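Local coordinates for nitrate transport protein (Xanthomonas axonopodis pv. citri, PDB 3KSX), which probably binds alkanesulfonates in the periplasm as the SsuA component of an uptake system, and is captured here with the sulfonate buffer MOPS, at residues L31-Q36 against S79-A85; L91-A95 against L300-V306; D99-V103 against S217-A221; L209-F213 against V283-Q287; L235-D239 against R271-V276. One frame throughout, in Å; residues are numbered along the deposited sequence.

Interaction 1. Residues L31-Q36 against S79-A85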
# COMPACT_ATOMS: atom_id res chain seq x y z
N LEU A 31 -2.94 -7.25 -20.38
CA LEU A 31 -2.51 -7.17 -18.98
C LEU A 31 -3.45 -6.17 -18.34
O LEU A 31 -3.36 -4.96 -18.65
CB LEU A 31 -1.07 -6.65 -18.89
CG LEU A 31 -0.65 -6.23 -17.46
CD1 LEU A 31 -0.83 -7.37 -16.43
CD2 LEU A 31 0.76 -5.73 -17.47
N ARG A 32 -4.36 -6.63 -17.48
CA ARG A 32 -5.23 -5.75 -16.74
C ARG A 32 -4.56 -5.63 -15.37
O ARG A 32 -4.50 -6.65 -14.65
CB ARG A 32 -6.64 -6.36 -16.56
CG ARG A 32 -7.49 -6.33 -17.86
CD ARG A 32 -8.99 -6.76 -17.73
NE ARG A 32 -9.64 -6.18 -16.58
CZ ARG A 32 -10.35 -5.05 -16.46
NH1 ARG A 32 -10.56 -4.23 -17.45
NH2 ARG A 32 -10.88 -4.74 -15.26
N ILE A 33 -3.93 -4.47 -15.13
CA ILE A 33 -3.08 -4.27 -13.94
C ILE A 33 -3.72 -3.28 -12.95
O ILE A 33 -4.20 -2.21 -13.34
CB ILE A 33 -1.64 -3.92 -14.35
CG1 ILE A 33 -0.79 -3.45 -13.21
CG2 ILE A 33 -1.64 -2.85 -15.48
CD1 ILE A 33 0.69 -3.25 -13.58
N GLY A 34 -3.84 -3.67 -11.69
CA GLY A 34 -4.40 -2.77 -10.73
C GLY A 34 -3.37 -1.88 -10.05
O GLY A 34 -2.22 -2.27 -9.82
N TYR A 35 -3.82 -0.67 -9.71
CA TYR A 35 -2.97 0.27 -9.04
C TYR A 35 -3.79 1.17 -8.12
O TYR A 35 -5.00 1.11 -8.17
CB TYR A 35 -2.17 1.07 -10.08
CG TYR A 35 -2.97 2.19 -10.69
CD1 TYR A 35 -4.00 1.95 -11.61
CD2 TYR A 35 -2.73 3.52 -10.31
CE1 TYR A 35 -4.73 3.03 -12.19
CE2 TYR A 35 -3.46 4.58 -10.88
CZ TYR A 35 -4.45 4.33 -11.78
OH TYR A 35 -5.16 5.40 -12.26
N GLN A 36 -3.09 1.88 -7.22
CA GLN A 36 -3.62 2.80 -6.26
C GLN A 36 -3.02 4.14 -6.64
O GLN A 36 -1.82 4.23 -6.84
CB GLN A 36 -3.14 2.44 -4.83
CG GLN A 36 -3.69 1.10 -4.39
CD GLN A 36 -3.30 0.74 -2.98
OE1 GLN A 36 -3.47 1.52 -2.06
NE2 GLN A 36 -2.78 -0.43 -2.82
N SER A 79 -10.75 -9.74 -12.13
CA SER A 79 -11.00 -8.41 -12.69
C SER A 79 -9.65 -7.81 -13.11
O SER A 79 -9.59 -6.90 -13.93
CB SER A 79 -11.56 -7.48 -11.57
OG SER A 79 -12.83 -7.92 -11.32
N ILE A 80 -8.58 -8.25 -12.45
CA ILE A 80 -7.20 -7.86 -12.82
C ILE A 80 -6.37 -9.13 -12.64
O ILE A 80 -6.80 -10.05 -11.96
CB ILE A 80 -6.68 -6.72 -11.90
CG1 ILE A 80 -6.74 -7.15 -10.39
CG2 ILE A 80 -7.42 -5.38 -12.22
CD1 ILE A 80 -6.04 -6.11 -9.49
N ASP A 81 -5.14 -9.12 -13.10
CA ASP A 81 -4.28 -10.28 -13.02
C ASP A 81 -2.96 -9.97 -12.32
O ASP A 81 -2.19 -10.86 -12.02
CB ASP A 81 -4.03 -10.77 -14.43
CG ASP A 81 -5.23 -11.42 -14.99
OD1 ASP A 81 -6.04 -11.91 -14.21
OD2 ASP A 81 -5.37 -11.48 -16.19
N LEU A 82 -2.71 -8.66 -12.09
CA LEU A 82 -1.50 -8.17 -11.46
C LEU A 82 -1.83 -6.87 -10.74
O LEU A 82 -2.62 -6.06 -11.26
CB LEU A 82 -0.41 -7.91 -12.53
CG LEU A 82 1.02 -7.54 -12.12
CD1 LEU A 82 1.70 -8.59 -11.24
CD2 LEU A 82 1.84 -7.42 -13.39
N GLY A 83 -1.26 -6.64 -9.56
CA GLY A 83 -1.52 -5.34 -8.90
C GLY A 83 -0.61 -5.11 -7.71
O GLY A 83 -0.02 -6.07 -7.19
N GLY A 84 -0.46 -3.83 -7.31
CA GLY A 84 0.41 -3.49 -6.18
C GLY A 84 -0.35 -3.21 -4.92
O GLY A 84 -1.36 -2.45 -4.93
N ALA A 85 0.15 -3.69 -3.81
CA ALA A 85 -0.54 -3.41 -2.54
C ALA A 85 0.47 -3.44 -1.42
O ALA A 85 1.63 -3.88 -1.63
CB ALA A 85 -1.55 -4.48 -2.30
O HOH W 1 -5.31 -9.28 -18.22
O HOH W 2 -0.73 -0.06 -6.29
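Gly34 sits beside Gly83 in the parallel register and bonds the residues either side of it, Leu82 and, weakly, Gly84. Gly34 N donates to Leu82 O at 2.7 Å (163° at the hydrogen). Further back, Asp81 N reaches Arg32 O at 3.0 Å, before strand 82-85 has begun; further on, the bond from Gly84 N to Gly34 O is long. The two strand axes run parallel, 12° apart, as expected for neighbouring strands in the sheet of an alpha/beta lobe of a periplasmic binding protein; strand 59-65 flanks 31-36 on its other side.

Side-chain bonds close both ends. At one, Arg32 grips Ser79 O side-on with NE (2.7 Å) and NH2 (2.8 Å), the oxygen lying almost in the guanidinium plane; the bend at chi3 (44°) turns that edge toward the loop. At the other, Gln36 NE2 donates to Gly84 O at 3.2 Å. A water accepts weakly from Gln36 N while donating to Gly84 O.

Apolar contacts lie on both faces. Leu31 CD1 meets Leu82 CB at 4.0 Å on the face covered by helix 225-244. On the other face Ile80 CD1 lies 3.9 Å from Gly34 CA, packed directly on the backbone of the glycine.

The Gln36 amide also donates to the sulfonic acid buffer MOPS, so its nitrogen serves both the strand and the ligand. The polar chemistry thus ties the C-terminal end of this strand pair to the ligand pocket, and the carbonyl of Gly84 probably helps to orient the amide that meets the bound molecule.

Interaction 2. Residues L91-A95 against L300-V306; sequences LFAQA and LPKRVLV
Apolar packing of a helix end against an irregular chain joins Leu91, Gln94 and Ala95, in the last turn of helix 88-95, to Leu300, Val304 and Val306 in the tail that follows helix 281-296. The segment 300-306 wraps past the helix without regular structure, and the contact is partly buried.

Leu300 makes a well-defined contact with an aromatic ring. Its CD2 methyl sits over the centre of the Phe92 ring, 3.7 Å from the centroid and 11° off the ring normal, a CH-pi contact made over the face. The same methyl lies 3.8 Å from Ala95 CB, which also touches Val304 CG2 at 3.7 Å. In Val304, CG1 is anti to the backbone N (chi1 163°) and CG2 lies beside that N, facing Ala95 and the carbonyl of Leu91. The Val304 side chain crosses that of Gln94 at about a right angle, with CG1 3.4 Å from Gln94 OE1. Leu91 CD2 completes the apolar patch against Val306 CG2 at 3.9 Å.

Polar pairing is slight. Gln94 NE2 gives a weak, bent bond to Leu305 O (3.2 Å, 128°), while its OE1 is held by the Tyr102 hydroxyl.

Around this patch, helix 281-296 packs on Leu91 through Gln287 and Thr290 and on Phe92 through Phe294, and its Gln288 bonds the backbone of Val304 and Val306. Strand 100-106 closes another side, with Tyr102 touching both Leu91 and Val306.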
# COMPACT_ATOMS: atom_id res chain seq x y z
N LEU A 91 -2.18 -10.99 2.92
CA LEU A 91 -2.35 -11.87 4.06
C LEU A 91 -3.85 -12.08 4.28
O LEU A 91 -4.35 -13.19 4.49
CB LEU A 91 -1.67 -11.25 5.29
CG LEU A 91 -0.14 -11.25 5.25
CD1 LEU A 91 0.46 -10.49 6.48
CD2 LEU A 91 0.39 -12.65 5.09
N PHE A 92 -4.59 -10.98 4.21
CA PHE A 92 -6.05 -11.15 4.38
C PHE A 92 -6.62 -11.92 3.23
O PHE A 92 -7.48 -12.69 3.44
CB PHE A 92 -6.76 -9.78 4.51
CG PHE A 92 -6.81 -9.27 5.92
CD1 PHE A 92 -5.63 -8.94 6.61
CD2 PHE A 92 -8.03 -9.06 6.58
CE1 PHE A 92 -5.67 -8.49 7.94
CE2 PHE A 92 -8.05 -8.57 7.95
CZ PHE A 92 -6.88 -8.30 8.60
N ALA A 93 -6.19 -11.67 1.98
CA ALA A 93 -6.66 -12.47 0.83
C ALA A 93 -6.34 -13.98 0.90
O ALA A 93 -7.25 -14.78 0.69
CB ALA A 93 -6.12 -11.88 -0.47
N GLN A 94 -5.08 -14.35 1.24
CA GLN A 94 -4.69 -15.75 1.54
C GLN A 94 -5.54 -16.36 2.63
O GLN A 94 -6.04 -17.51 2.48
CB GLN A 94 -3.24 -15.76 1.98
CG GLN A 94 -2.23 -15.58 0.84
CD GLN A 94 -0.79 -15.79 1.30
OE1 GLN A 94 -0.18 -14.90 1.83
NE2 GLN A 94 -0.25 -17.03 1.09
N ALA A 95 -5.73 -15.66 3.74
CA ALA A 95 -6.60 -16.16 4.81
C ALA A 95 -8.02 -16.50 4.37
O ALA A 95 -8.67 -17.41 4.94
CB ALA A 95 -6.64 -15.18 5.95
N LEU A 300 -6.82 -12.55 12.10
CA LEU A 300 -7.00 -13.40 10.94
C LEU A 300 -7.53 -14.73 11.50
O LEU A 300 -7.13 -15.14 12.61
CB LEU A 300 -5.64 -13.66 10.24
CG LEU A 300 -5.07 -12.52 9.37
CD1 LEU A 300 -3.82 -13.00 8.77
CD2 LEU A 300 -6.03 -12.23 8.25
N PRO A 301 -8.41 -15.38 10.75
CA PRO A 301 -8.97 -16.64 11.18
C PRO A 301 -7.99 -17.81 11.08
O PRO A 301 -7.88 -18.56 12.06
CB PRO A 301 -10.21 -16.80 10.30
CG PRO A 301 -9.99 -16.00 9.13
CD PRO A 301 -9.02 -14.90 9.50
N LYS A 302 -7.28 -17.95 9.95
CA LYS A 302 -6.29 -19.03 9.69
C LYS A 302 -4.91 -18.52 10.04
O LYS A 302 -4.64 -17.31 9.88
CB LYS A 302 -6.24 -19.36 8.18
CG LYS A 302 -7.52 -19.79 7.45
CD LYS A 302 -8.48 -20.61 8.33
CE LYS A 302 -9.83 -19.87 8.54
NZ LYS A 302 -10.53 -20.13 9.85
N ARG A 303 -3.98 -19.40 10.45
CA ARG A 303 -2.54 -19.03 10.24
C ARG A 303 -2.35 -19.09 8.69
O ARG A 303 -2.98 -19.96 7.99
CB ARG A 303 -1.53 -19.91 11.03
CG ARG A 303 -0.10 -19.22 11.15
CD ARG A 303 1.04 -20.12 10.75
NE ARG A 303 1.82 -20.64 11.90
CZ ARG A 303 3.16 -20.62 11.98
NH1 ARG A 303 3.88 -20.11 10.97
NH2 ARG A 303 3.78 -21.13 13.07
N VAL A 304 -1.60 -18.13 8.13
CA VAL A 304 -1.39 -18.04 6.69
C VAL A 304 0.03 -18.50 6.47
O VAL A 304 0.90 -18.09 7.22
CB VAL A 304 -1.54 -16.59 6.16
CG1 VAL A 304 -0.90 -16.46 4.76
CG2 VAL A 304 -3.04 -16.21 6.15
N LEU A 305 0.26 -19.30 5.45
CA LEU A 305 1.63 -19.71 5.03
C LEU A 305 2.05 -18.94 3.82
O LEU A 305 1.50 -19.10 2.70
CB LEU A 305 1.70 -21.22 4.79
CG LEU A 305 1.45 -21.90 6.14
CD1 LEU A 305 0.97 -23.36 5.87
CD2 LEU A 305 2.69 -21.82 7.01
N VAL A 306 3.04 -18.10 4.03
CA VAL A 306 3.47 -17.21 2.94
C VAL A 306 4.34 -17.90 1.87
O VAL A 306 4.16 -17.65 0.64
CB VAL A 306 4.26 -16.00 3.56
CG1 VAL A 306 4.93 -15.21 2.41
CG2 VAL A 306 3.33 -15.12 4.46

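Interaction 3. Residues D99-V103 against S217-A221; sequences DLLYV and SRRYA
Leu101 and Asp99 reach two different parts of Arg218, one meeting a face of the guanidinium group and the other its edge. Arg218 starts extended, with CG anti to the backbone N, and then bends at chi3 (-61°), which brings the guanidinium across the Leu101 side chain. Leu101 CD2 lies 3.6 Å above the guanidinium plane, displaced toward the rim, and the two side chains cross at about a right angle. The other methyl, Leu101 CD1, turns instead to the helix and meets Ala221 CB at 3.6 Å.

The charged pair is more loosely matched. Arg218 NE donates to Asp99 OD1 at 3.2 Å, as part of a salt bridge with a hydrogen angle of 151°. NE approaches from above the carboxylate plane, and the oxygen is also tilted out of the guanidinium plane; with the two planes 24° apart, this is an oblique single-nitrogen contact. The Asp99 side chain begins to one side of the helix, but its carboxylate end comes nearer and so meets the arginine.

In the fold, the contact sets strand 100-106, at the edge of a five-stranded mixed sheet, beside the start of the helix that follows strand 212-217. Ser217 is the N-cap residue there: its OG accepts from Tyr220 N at 3.1 Å, a capping bond that satisfies an amide of the first turn.

Further along the strand, Val103 CG1 makes a looser contact with Ala221 CB at 4.3 Å. Trp311, from the C-terminal tail, packs against both Leu101 and Val103, while Ser216 of strand 212-217 touches Val103 and Ala221.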
# COMPACT_ATOMS: atom_id res chain seq x y z
N ASP A 99 -5.70 -17.64 -4.19
CA ASP A 99 -4.56 -18.40 -4.70
C ASP A 99 -3.61 -17.50 -5.46
O ASP A 99 -3.34 -17.69 -6.67
CB ASP A 99 -5.06 -19.50 -5.65
CG ASP A 99 -4.01 -20.59 -5.90
OD1 ASP A 99 -3.06 -20.69 -5.11
OD2 ASP A 99 -4.14 -21.34 -6.90
N LEU A 100 -3.12 -16.50 -4.77
CA LEU A 100 -2.28 -15.50 -5.38
C LEU A 100 -0.83 -15.89 -5.29
O LEU A 100 -0.46 -16.75 -4.49
CB LEU A 100 -2.55 -14.18 -4.64
CG LEU A 100 -2.39 -14.18 -3.11
CD1 LEU A 100 -0.90 -13.90 -2.82
CD2 LEU A 100 -3.16 -12.94 -2.62
N LEU A 101 0.03 -15.21 -6.08
CA LEU A 101 1.43 -15.30 -5.91
C LEU A 101 1.99 -13.91 -5.54
O LEU A 101 1.46 -12.92 -6.01
CB LEU A 101 2.06 -15.76 -7.25
CG LEU A 101 1.86 -17.21 -7.64
CD1 LEU A 101 2.47 -17.37 -9.07
CD2 LEU A 101 2.51 -18.20 -6.64
N TYR A 102 3.07 -13.87 -4.75
CA TYR A 102 3.88 -12.65 -4.54
C TYR A 102 4.92 -12.71 -5.62
O TYR A 102 5.68 -13.66 -5.63
CB TYR A 102 4.59 -12.76 -3.19
CG TYR A 102 3.69 -12.71 -1.98
CD1 TYR A 102 2.99 -13.85 -1.56
CD2 TYR A 102 3.58 -11.54 -1.24
CE1 TYR A 102 2.17 -13.83 -0.35
CE2 TYR A 102 2.81 -11.49 -0.07
CZ TYR A 102 2.07 -12.61 0.35
OH TYR A 102 1.30 -12.55 1.53
N VAL A 103 5.05 -11.69 -6.49
CA VAL A 103 5.94 -11.80 -7.63
C VAL A 103 6.98 -10.64 -7.57
O VAL A 103 7.93 -10.55 -8.36
CB VAL A 103 5.12 -11.79 -9.00
CG1 VAL A 103 4.10 -12.99 -9.01
CG2 VAL A 103 4.35 -10.38 -9.16
N SER A 217 -2.15 -13.27 -10.30
CA SER A 217 -2.88 -14.48 -10.50
C SER A 217 -1.85 -15.61 -10.64
O SER A 217 -0.82 -15.41 -11.30
CB SER A 217 -3.70 -14.31 -11.82
OG SER A 217 -3.90 -15.54 -12.51
N ARG A 218 -2.03 -16.73 -9.97
CA ARG A 218 -1.14 -17.89 -10.19
C ARG A 218 -1.17 -18.40 -11.68
O ARG A 218 -0.09 -18.67 -12.29
CB ARG A 218 -1.49 -19.02 -9.23
CG ARG A 218 -0.70 -20.32 -9.55
CD ARG A 218 -1.04 -21.44 -8.58
NE ARG A 218 -0.72 -21.12 -7.18
CZ ARG A 218 0.43 -21.38 -6.57
NH1 ARG A 218 1.42 -21.99 -7.22
NH2 ARG A 218 0.60 -21.05 -5.27
N ARG A 219 -2.36 -18.47 -12.29
CA ARG A 219 -2.42 -18.82 -13.72
C ARG A 219 -1.65 -17.88 -14.66
O ARG A 219 -0.96 -18.31 -15.56
CB ARG A 219 -3.86 -18.91 -14.16
CG ARG A 219 -4.51 -20.15 -13.58
CD ARG A 219 -6.03 -20.19 -13.88
NE ARG A 219 -6.56 -21.57 -13.80
CZ ARG A 219 -6.75 -22.35 -14.87
NH1 ARG A 219 -6.49 -21.85 -16.10
NH2 ARG A 219 -7.25 -23.62 -14.72
N TYR A 220 -1.76 -16.57 -14.44
CA TYR A 220 -1.15 -15.62 -15.37
C TYR A 220 0.38 -15.69 -15.20
O TYR A 220 1.07 -15.64 -16.19
CB TYR A 220 -1.68 -14.21 -15.11
CG TYR A 220 -1.38 -13.15 -16.18
CD1 TYR A 220 -2.22 -12.96 -17.28
CD2 TYR A 220 -0.25 -12.32 -16.04
CE1 TYR A 220 -1.95 -11.96 -18.23
CE2 TYR A 220 -0.00 -11.29 -16.96
CZ TYR A 220 -0.86 -11.10 -18.02
OH TYR A 220 -0.58 -10.09 -18.91
N ALA A 221 0.88 -15.76 -13.96
CA ALA A 221 2.32 -15.74 -13.71
C ALA A 221 2.96 -17.06 -14.20
O ALA A 221 4.09 -17.08 -14.72
CB ALA A 221 2.60 -15.50 -12.18
O HOH W 3 -4.99 -16.80 -8.31

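Interaction 4. Residues L209-F213 against V283-Q287; sequences LTGGF and VIKAQ
Thr210 and Ala286 bring the two backbones nearest, with their CA atoms 6.3 Å apart; one segment is a loop running into strand 212-217, the other a stretch of helix 281-296. Gly211 takes a positive phi (114°) where the loop turns into the strand. No direct hydrogen bond spans the contact.

Phe213 fits its ring edge against the helix. Its CE1 touches Val283 CG1 at 3.9 Å and its CE2 lies 3.3 Å from Gln287 OE1, both partners being near the ring plane. Ring and amide planes stand 68° apart, so the amide does not stack on the ring. Gln287 leaves the helix with CG anti to N and bends at chi2 (66°), bringing OE1 to this edge.

Here a helix packs beside the start of strand 212-217 in an alpha/beta lobe, and Tyr102 of neighbouring strand 100-106 meets Phe213 edge-to-face. Gln287 NE2 donates to Asp87 O and also bonds the Tyr102 hydroxyl, which together fix the amide's rotation.

Thr210 is joined through water: its OG1 donates at 2.7 Å to a water that in turn donates to Gln287 OE1 at 2.8 Å. Thr210 OG1 also rests against Ala286 CB at 3.6 Å.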
# COMPACT_ATOMS: atom_id res chain seq x y z
N LEU A 209 8.91 -2.19 9.37
CA LEU A 209 7.87 -2.54 8.36
C LEU A 209 8.45 -3.23 7.11
O LEU A 209 9.55 -2.89 6.63
CB LEU A 209 7.11 -1.23 7.95
CG LEU A 209 6.44 -0.47 9.04
CD1 LEU A 209 5.72 0.75 8.48
CD2 LEU A 209 5.33 -1.34 9.63
N THR A 210 7.68 -4.18 6.60
CA THR A 210 8.11 -4.99 5.49
C THR A 210 8.18 -4.28 4.16
O THR A 210 9.11 -4.51 3.35
CB THR A 210 7.21 -6.24 5.36
OG1 THR A 210 7.24 -6.97 6.59
CG2 THR A 210 7.71 -7.19 4.22
N GLY A 211 7.18 -3.46 3.91
CA GLY A 211 7.01 -2.75 2.64
C GLY A 211 5.73 -3.29 1.99
O GLY A 211 4.68 -3.50 2.65
N GLY A 212 5.79 -3.47 0.69
CA GLY A 212 4.56 -3.88 -0.01
C GLY A 212 4.95 -4.91 -1.09
O GLY A 212 6.13 -5.29 -1.21
N PHE A 213 3.97 -5.26 -1.93
CA PHE A 213 4.19 -6.37 -2.85
C PHE A 213 3.50 -6.12 -4.18
O PHE A 213 2.51 -5.36 -4.20
CB PHE A 213 3.71 -7.69 -2.20
CG PHE A 213 4.51 -8.08 -0.99
CD1 PHE A 213 5.82 -8.53 -1.16
CD2 PHE A 213 4.03 -7.92 0.28
CE1 PHE A 213 6.58 -8.88 -0.08
CE2 PHE A 213 4.81 -8.25 1.40
CZ PHE A 213 6.12 -8.72 1.19
N VAL A 283 12.73 -10.80 3.63
CA VAL A 283 11.43 -10.21 3.35
C VAL A 283 10.31 -11.27 3.52
O VAL A 283 9.28 -11.05 4.23
CB VAL A 283 11.44 -9.54 1.95
CG1 VAL A 283 10.07 -9.36 1.49
CG2 VAL A 283 12.32 -8.16 1.90
N ILE A 284 10.55 -12.48 2.94
CA ILE A 284 9.57 -13.59 3.09
C ILE A 284 9.36 -13.93 4.57
O ILE A 284 8.22 -14.02 5.07
CB ILE A 284 9.99 -14.78 2.25
CG1 ILE A 284 9.99 -14.41 0.75
CG2 ILE A 284 8.94 -15.95 2.51
CD1 ILE A 284 10.90 -15.33 -0.05
N LYS A 285 10.43 -14.13 5.28
CA LYS A 285 10.37 -14.35 6.74
C LYS A 285 9.61 -13.23 7.46
O LYS A 285 8.79 -13.53 8.37
CB LYS A 285 11.83 -14.53 7.31
CG LYS A 285 12.44 -15.90 6.86
CD LYS A 285 13.89 -16.14 7.30
CE LYS A 285 14.05 -16.31 8.77
NZ LYS A 285 13.65 -17.68 9.21
N ALA A 286 9.89 -11.96 7.09
CA ALA A 286 9.22 -10.78 7.72
C ALA A 286 7.70 -10.87 7.50
O ALA A 286 6.90 -10.75 8.44
CB ALA A 286 9.84 -9.43 7.18
N GLN A 287 7.34 -11.24 6.27
CA GLN A 287 5.98 -11.39 5.85
C GLN A 287 5.35 -12.55 6.61
O GLN A 287 4.27 -12.40 7.15
CB GLN A 287 5.91 -11.59 4.32
CG GLN A 287 4.42 -11.67 3.75
CD GLN A 287 3.65 -10.36 3.90
OE1 GLN A 287 4.19 -9.35 4.40
NE2 GLN A 287 2.43 -10.33 3.36
O HOH W 4 4.73 -7.85 6.67

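Interaction 5. Residues L235-D239 against R271-V276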
# COMPACT_ATOMS: atom_id res chain seq x y z
N LEU A 235 8.46 -1.46 -14.08
CA LEU A 235 7.93 -0.73 -12.95
C LEU A 235 9.06 -0.32 -11.99
O LEU A 235 8.96 0.69 -11.25
CB LEU A 235 6.85 -1.56 -12.25
CG LEU A 235 5.62 -1.88 -13.09
CD1 LEU A 235 4.62 -2.55 -12.23
CD2 LEU A 235 5.03 -0.55 -13.64
N ASN A 236 10.14 -1.11 -11.97
CA ASN A 236 11.31 -0.86 -11.12
C ASN A 236 11.94 0.45 -11.59
O ASN A 236 12.42 1.27 -10.79
CB ASN A 236 12.31 -2.00 -11.22
CG ASN A 236 13.61 -1.68 -10.58
OD1 ASN A 236 14.36 -0.89 -11.12
ND2 ASN A 236 13.89 -2.28 -9.40
N GLN A 237 11.95 0.63 -12.90
CA GLN A 237 12.45 1.86 -13.48
C GLN A 237 11.57 3.08 -13.19
O GLN A 237 12.09 4.17 -12.82
CB GLN A 237 12.65 1.70 -14.99
CG GLN A 237 13.78 0.72 -15.38
CD GLN A 237 15.08 0.97 -14.62
OE1 GLN A 237 15.66 2.08 -14.70
NE2 GLN A 237 15.57 -0.06 -13.89
N ALA A 238 10.25 2.93 -13.31
CA ALA A 238 9.28 4.04 -13.02
C ALA A 238 9.56 4.72 -11.65
O ALA A 238 9.47 5.99 -11.50
CB ALA A 238 7.81 3.50 -13.02
N ASP A 239 9.89 3.88 -10.64
CA ASP A 239 10.11 4.38 -9.29
C ASP A 239 11.25 5.40 -9.31
O ASP A 239 11.25 6.35 -8.52
CB ASP A 239 10.45 3.28 -8.30
CG ASP A 239 10.53 3.84 -6.87
OD1 ASP A 239 9.46 4.16 -6.29
OD2 ASP A 239 11.65 4.01 -6.35
N ARG A 271 9.73 9.58 1.05
CA ARG A 271 10.01 8.29 0.47
C ARG A 271 11.47 8.15 0.12
O ARG A 271 11.92 8.90 -0.75
CB ARG A 271 9.27 8.14 -0.85
CG ARG A 271 7.79 8.03 -0.75
CD ARG A 271 7.26 7.98 -2.16
NE ARG A 271 7.84 6.85 -2.88
CZ ARG A 271 7.33 5.63 -2.83
NH1 ARG A 271 6.23 5.38 -2.09
NH2 ARG A 271 7.92 4.66 -3.51
N PRO A 272 12.18 7.15 0.70
CA PRO A 272 13.52 6.81 0.13
C PRO A 272 13.26 6.14 -1.21
O PRO A 272 12.11 5.78 -1.44
CB PRO A 272 14.09 5.79 1.14
CG PRO A 272 12.86 5.17 1.85
CD PRO A 272 11.72 6.18 1.73
N PRO A 273 14.28 5.94 -2.09
CA PRO A 273 13.98 5.01 -3.23
C PRO A 273 13.31 3.68 -2.81
O PRO A 273 13.58 3.17 -1.69
CB PRO A 273 15.36 4.75 -3.83
CG PRO A 273 16.09 6.09 -3.61
CD PRO A 273 15.58 6.62 -2.24
N ALA A 274 12.40 3.17 -3.66
CA ALA A 274 11.61 1.94 -3.37
C ALA A 274 11.15 1.18 -4.62
O ALA A 274 9.93 1.05 -4.87
CB ALA A 274 10.39 2.23 -2.44
N SER A 275 12.11 0.69 -5.41
CA SER A 275 11.84 -0.00 -6.66
C SER A 275 11.36 -1.44 -6.42
O SER A 275 11.82 -2.13 -5.48
CB SER A 275 13.11 0.03 -7.53
OG SER A 275 14.21 -0.43 -6.79
N VAL A 276 10.45 -1.93 -7.25
CA VAL A 276 10.01 -3.32 -7.13
C VAL A 276 11.18 -4.22 -7.51
O VAL A 276 11.85 -3.96 -8.48
CB VAL A 276 8.71 -3.61 -7.89
CG1 VAL A 276 8.86 -3.36 -9.37
CG2 VAL A 276 8.26 -5.08 -7.62
O HOH W 5 9.17 0.40 -8.45
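Asp239 and Asn236, about one turn apart on helix 225-244, point polar ends at the irregular segment 271-276, an inter-helix loop of the periplasmic-binding-protein fold that links helix 261-269 to helix 281-296 and packs on helix 225-244. Both side chains start with CG anti to the backbone N (chi1 -174° in Asp239), which swings their ends across to the loop.

The two Asp239 oxygens have separate partners. OD2 accepts from Ala274 N at 2.9 Å, with the donor above the carboxylate plane. OD1 faces an edge of the Arg271 guanidinium, whose NH2 gives a weak bond of 3.2 Å within a salt bridge; the carboxylate and guanidinium planes are 63° apart, too steep for a flat paired contact. This carboxylate may help to position Arg271, which lies about 4 Å, nearest atoms, from the bound MOPS.

Asn236 runs along the other end of the loop. Its amide passes beside Ser275 CB, and Leu235 CB packs on Val276 CG1 at 3.9 Å. A water donates to Leu235 O and accepts from Val276 N, bridging the two backbones. Asn236 ND2 donates to Val276 O at 2.8 Å, nearly straight at 169°, with the oxygen in the amide plane but the donor above the carbonyl plane.

Interactions 1 and 4 are buried, whereas interactions 2, 3 and 5 are only partly so. One five-stranded sheet runs through interactions 1, 3 and 4: Ala85 O meets Phe213 N between interactions 1 and 4, and Asp81 O meets Ser217 N between 1 and 3. Tyr102 connects interactions 2, 3 and 4, its hydroxyl meeting Gln94 and Gln287. Backbone bonding dominates between the paired strands of interaction 1, whereas interactions 3 and 4, where the sheet meets helices, rest on side chains and water. Apolar contacts dominate in interaction 2, and salt bridges appear in 3 and 5. Arg271 of interaction 5 lies near the MOPS molecule; Gln36 of interaction 1 is bonded to it.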